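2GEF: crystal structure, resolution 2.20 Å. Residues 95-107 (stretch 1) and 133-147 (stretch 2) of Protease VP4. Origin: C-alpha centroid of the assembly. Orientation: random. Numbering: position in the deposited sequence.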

# COMPACT_ATOMS: atom_id res chain seq x y z
N LYS A 95 15.74 6.16 6.89
CA LYS A 95 15.43 4.81 6.48
C LYS A 95 14.08 4.31 7.07
O LYS A 95 13.58 4.76 8.10
CB LYS A 95 16.55 3.87 6.90
N PHE A 96 13.48 3.32 6.40
CA PHE A 96 12.30 2.68 6.94
C PHE A 96 12.74 1.82 8.10
O PHE A 96 13.94 1.43 8.12
CB PHE A 96 11.76 1.90 5.81
CG PHE A 96 10.76 2.68 4.90
CD1 PHE A 96 11.08 3.86 4.31
CD2 PHE A 96 9.52 2.16 4.66
CE1 PHE A 96 10.19 4.54 3.45
CE2 PHE A 96 8.62 2.80 3.81
CZ PHE A 96 8.96 3.97 3.20
N ASN A 97 11.84 1.56 9.06
CA ASN A 97 12.02 0.53 10.09
C ASN A 97 12.18 -1.00 9.61
O ASN A 97 13.18 -1.71 9.91
CB ASN A 97 10.97 0.64 11.17
CG ASN A 97 11.38 -0.15 12.43
OD1 ASN A 97 11.30 -1.41 12.48
ND2 ASN A 97 11.95 0.55 13.36
N VAL A 98 11.23 -1.38 8.76
CA VAL A 98 11.14 -2.61 8.05
C VAL A 98 12.42 -3.12 7.31
O VAL A 98 13.08 -2.43 6.56
CB VAL A 98 9.90 -2.52 7.06
CG1 VAL A 98 10.20 -1.63 5.94
CG2 VAL A 98 9.37 -3.96 6.67
N LYS A 99 12.64 -4.41 7.44
CA LYS A 99 13.82 -5.01 6.93
C LYS A 99 13.17 -6.03 5.95
O LYS A 99 12.29 -6.77 6.29
CB LYS A 99 14.61 -5.69 8.11
CG LYS A 99 15.69 -4.78 8.75
CD LYS A 99 16.15 -5.48 10.05
CE LYS A 99 16.97 -4.60 11.12
NZ LYS A 99 16.20 -3.65 12.00
N THR A 100 13.54 -5.96 4.72
CA THR A 100 12.88 -6.71 3.69
C THR A 100 13.77 -7.78 3.04
O THR A 100 13.21 -8.59 2.40
CB THR A 100 12.40 -5.84 2.63
OG1 THR A 100 13.52 -5.14 2.10
CG2 THR A 100 11.18 -4.84 3.22
N ARG A 101 15.13 -7.76 3.22
CA ARG A 101 16.08 -8.60 2.40
C ARG A 101 15.86 -8.57 0.80
O ARG A 101 16.38 -9.37 0.03
CB ARG A 101 16.26 -10.04 2.96
CG ARG A 101 15.11 -10.61 3.84
CD ARG A 101 15.28 -12.08 4.33
NE ARG A 101 13.90 -12.64 4.38
CZ ARG A 101 13.14 -12.80 3.28
NH1 ARG A 101 13.67 -12.46 2.10
NH2 ARG A 101 11.89 -13.20 3.36
N THR A 102 15.19 -7.53 0.30
CA THR A 102 15.02 -7.40 -1.14
C THR A 102 14.67 -5.93 -1.47
O THR A 102 14.09 -5.19 -0.65
CB THR A 102 13.91 -8.40 -1.63
OG1 THR A 102 13.69 -8.18 -3.04
CG2 THR A 102 12.47 -8.16 -0.83
N ASP A 103 15.01 -5.52 -2.67
CA ASP A 103 14.42 -4.28 -3.20
C ASP A 103 12.95 -4.45 -3.50
O ASP A 103 12.48 -5.54 -3.78
CB ASP A 103 15.15 -3.82 -4.50
CG ASP A 103 16.65 -3.50 -4.24
OD1 ASP A 103 17.07 -3.32 -3.13
OD2 ASP A 103 17.45 -3.43 -5.19
N LEU A 104 12.20 -3.39 -3.55
CA LEU A 104 10.79 -3.57 -3.91
C LEU A 104 10.53 -2.36 -4.76
O LEU A 104 11.34 -1.42 -4.72
CB LEU A 104 9.84 -3.56 -2.70
CG LEU A 104 9.79 -4.75 -1.66
CD1 LEU A 104 10.46 -4.36 -0.33
CD2 LEU A 104 8.27 -5.17 -1.37
N THR A 105 9.46 -2.43 -5.55
CA THR A 105 8.98 -1.32 -6.29
C THR A 105 7.54 -1.18 -5.96
O THR A 105 6.85 -2.22 -5.82
CB THR A 105 9.09 -1.75 -7.79
OG1 THR A 105 10.45 -2.04 -8.06
CG2 THR A 105 8.81 -0.59 -8.66
N ILE A 106 7.01 0.03 -5.82
CA ILE A 106 5.56 0.21 -5.61
C ILE A 106 4.97 0.94 -6.84
O ILE A 106 5.66 1.68 -7.55
CB ILE A 106 5.29 0.99 -4.28
CG1 ILE A 106 5.97 2.34 -4.37
CG2 ILE A 106 5.88 0.23 -3.12
CD1 ILE A 106 5.63 3.46 -3.39
N LEU A 107 3.74 0.62 -7.16
CA LEU A 107 3.09 1.04 -8.41
C LEU A 107 1.65 1.42 -8.16
O LEU A 107 0.91 0.66 -7.44
CB LEU A 107 3.10 -0.08 -9.50
CG LEU A 107 4.53 -0.64 -9.84
CD1 LEU A 107 4.43 -2.04 -10.48
CD2 LEU A 107 5.24 0.29 -10.70
N ALA A 133 5.34 9.34 0.12
CA ALA A 133 6.10 9.70 1.35
C ALA A 133 5.58 8.86 2.53
O ALA A 133 4.47 8.42 2.45
CB ALA A 133 5.90 11.16 1.68
N GLY A 134 6.34 8.70 3.63
CA GLY A 134 5.77 8.17 4.90
C GLY A 134 5.91 6.68 4.86
O GLY A 134 6.37 6.10 3.76
N GLN A 135 5.53 6.02 5.96
CA GLN A 135 5.86 4.59 6.21
C GLN A 135 4.69 3.69 6.46
O GLN A 135 4.94 2.57 6.90
CB GLN A 135 6.90 4.39 7.43
CG GLN A 135 8.26 4.95 7.07
CD GLN A 135 9.35 4.76 8.07
OE1 GLN A 135 9.34 3.86 8.90
NE2 GLN A 135 10.30 5.71 8.04
N SER A 136 3.47 4.15 6.26
CA SER A 136 2.26 3.35 6.42
C SER A 136 2.19 2.16 5.46
O SER A 136 1.24 1.41 5.57
CB SER A 136 0.94 4.17 6.19
OG SER A 136 0.88 4.76 4.87
N SER A 137 3.12 2.09 4.50
CA SER A 137 3.26 0.98 3.56
C SER A 137 4.01 -0.18 4.14
O SER A 137 4.16 -1.20 3.48
CB SER A 137 4.05 1.43 2.32
OG SER A 137 5.37 1.88 2.63
N SER A 138 4.49 -0.04 5.37
CA SER A 138 5.44 -0.98 5.92
C SER A 138 4.90 -2.36 6.02
O SER A 138 5.68 -3.28 5.84
CB SER A 138 6.05 -0.49 7.29
OG SER A 138 6.71 0.78 7.07
N ILE A 139 3.64 -2.53 6.40
CA ILE A 139 3.05 -3.80 6.42
C ILE A 139 3.03 -4.43 5.01
O ILE A 139 3.46 -5.55 4.88
CB ILE A 139 1.73 -3.73 6.89
CG1 ILE A 139 1.68 -3.30 8.43
CG2 ILE A 139 1.09 -5.12 6.79
CD1 ILE A 139 0.14 -3.27 8.90
N ALA A 140 2.54 -3.70 3.97
CA ALA A 140 2.62 -4.17 2.55
C ALA A 140 4.05 -4.59 2.09
O ALA A 140 4.34 -5.63 1.45
CB ALA A 140 2.04 -2.99 1.63
N LEU A 141 4.99 -3.69 2.30
CA LEU A 141 6.43 -4.10 2.11
C LEU A 141 6.86 -5.42 2.58
O LEU A 141 7.48 -6.19 1.87
CB LEU A 141 7.37 -3.06 2.78
CG LEU A 141 7.18 -1.70 2.10
CD1 LEU A 141 8.13 -0.52 2.54
CD2 LEU A 141 6.95 -1.76 0.62
N ALA A 142 6.68 -5.60 3.85
CA ALA A 142 6.84 -6.89 4.56
C ALA A 142 6.17 -8.09 3.94
O ALA A 142 6.76 -9.12 3.74
CB ALA A 142 6.31 -6.80 5.98
N LEU A 143 4.86 -8.03 3.85
CA LEU A 143 4.14 -9.18 3.23
C LEU A 143 4.71 -9.38 1.79
O LEU A 143 4.90 -10.53 1.35
CB LEU A 143 2.64 -8.86 3.24
CG LEU A 143 2.26 -8.64 4.71
CD1 LEU A 143 0.77 -8.50 4.77
CD2 LEU A 143 2.44 -9.90 5.35
N ALA A 144 5.01 -8.28 1.05
CA ALA A 144 5.34 -8.42 -0.38
C ALA A 144 6.72 -8.99 -0.49
O ALA A 144 7.02 -9.66 -1.41
CB ALA A 144 5.21 -7.13 -1.18
N SER A 145 7.55 -8.70 0.47
CA SER A 145 8.88 -9.24 0.46
C SER A 145 8.87 -10.76 0.91
O SER A 145 9.86 -11.44 0.74
CB SER A 145 9.80 -8.45 1.44
OG SER A 145 9.60 -9.10 2.72
N SER A 146 7.79 -11.24 1.50
CA SER A 146 7.80 -12.61 1.94
C SER A 146 6.78 -13.56 1.33
O SER A 146 7.11 -14.72 1.12
CB SER A 146 7.93 -12.75 3.48
OG SER A 146 7.17 -11.86 4.29
N LEU A 147 5.57 -13.07 1.03
CA LEU A 147 4.52 -13.92 0.42
C LEU A 147 4.61 -14.34 -1.08
O LEU A 147 4.99 -13.56 -1.95
CB LEU A 147 3.14 -13.43 0.82
CG LEU A 147 3.05 -13.12 2.33
CD1 LEU A 147 1.65 -12.67 2.56
CD2 LEU A 147 3.34 -14.41 3.30

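Stretch 1 runs as a loop into strand 104-107, while stretch 2 passes through a type I turn, Gln135 to Ser138, into a helix. Strand and helix axes approach to 10.0 Å with 123° between their N-to-C directions, and the two stretches together bury 658 Å². Three residues cover the most surface: Leu141, Phe96 and Ser145.

Leu141 points its CA-to-CB bond toward stretch 1 and, with chi1 m and chi2 t, spreads its two methyls among apolar neighbours. Leu141 CD1 lies 3.6 Å from Phe96 CE2 and 4.1 Å from Val98 CG1; Leu141 CD2 lies 4.2 Å from Leu104 CD2 and 4.4 Å from Ile106 CG2. Loop and strand thus share one helical side chain through dispersion and exclusion of water. Leu104 CD2 also packs 3.6 Å from Ala144 CB, one turn further along the helix.

The CA-to-CB bond of Phe96 points sideways, yet its ring end comes nearer to stretch 2. Gln135 CG sits 3.8 Å from the ring centroid and 5° off the normal, a CH-pi contact over one face; Ser137 OG approaches the edge, 3.6 Å from Phe96 CE2. The same glutamine accepts the one hydrogen bond identified between the stretches, from Asn97 N to Gln135 OE1: at 3.4 Å it is weak, although its 164° angle is nearly straight. Within the turn, Ser138 OG donates to Gln135 O at 2.5 Å, sharing that carbonyl with Ser138 N, at 3.1 Å.

The closest contacts of the Ser145 side chain are made by its CB, 3.5 Å from both Thr100 O and Thr102 CG2. Its hydroxyl bonds back to the helix, Ser145 OG to Ala142 O at 3.0 Å. Across from it, the CA atoms of Thr100 and Ser145 lie 5.7 Å apart; Thr100 OG1 donates to Thr102 O at 2.8 Å.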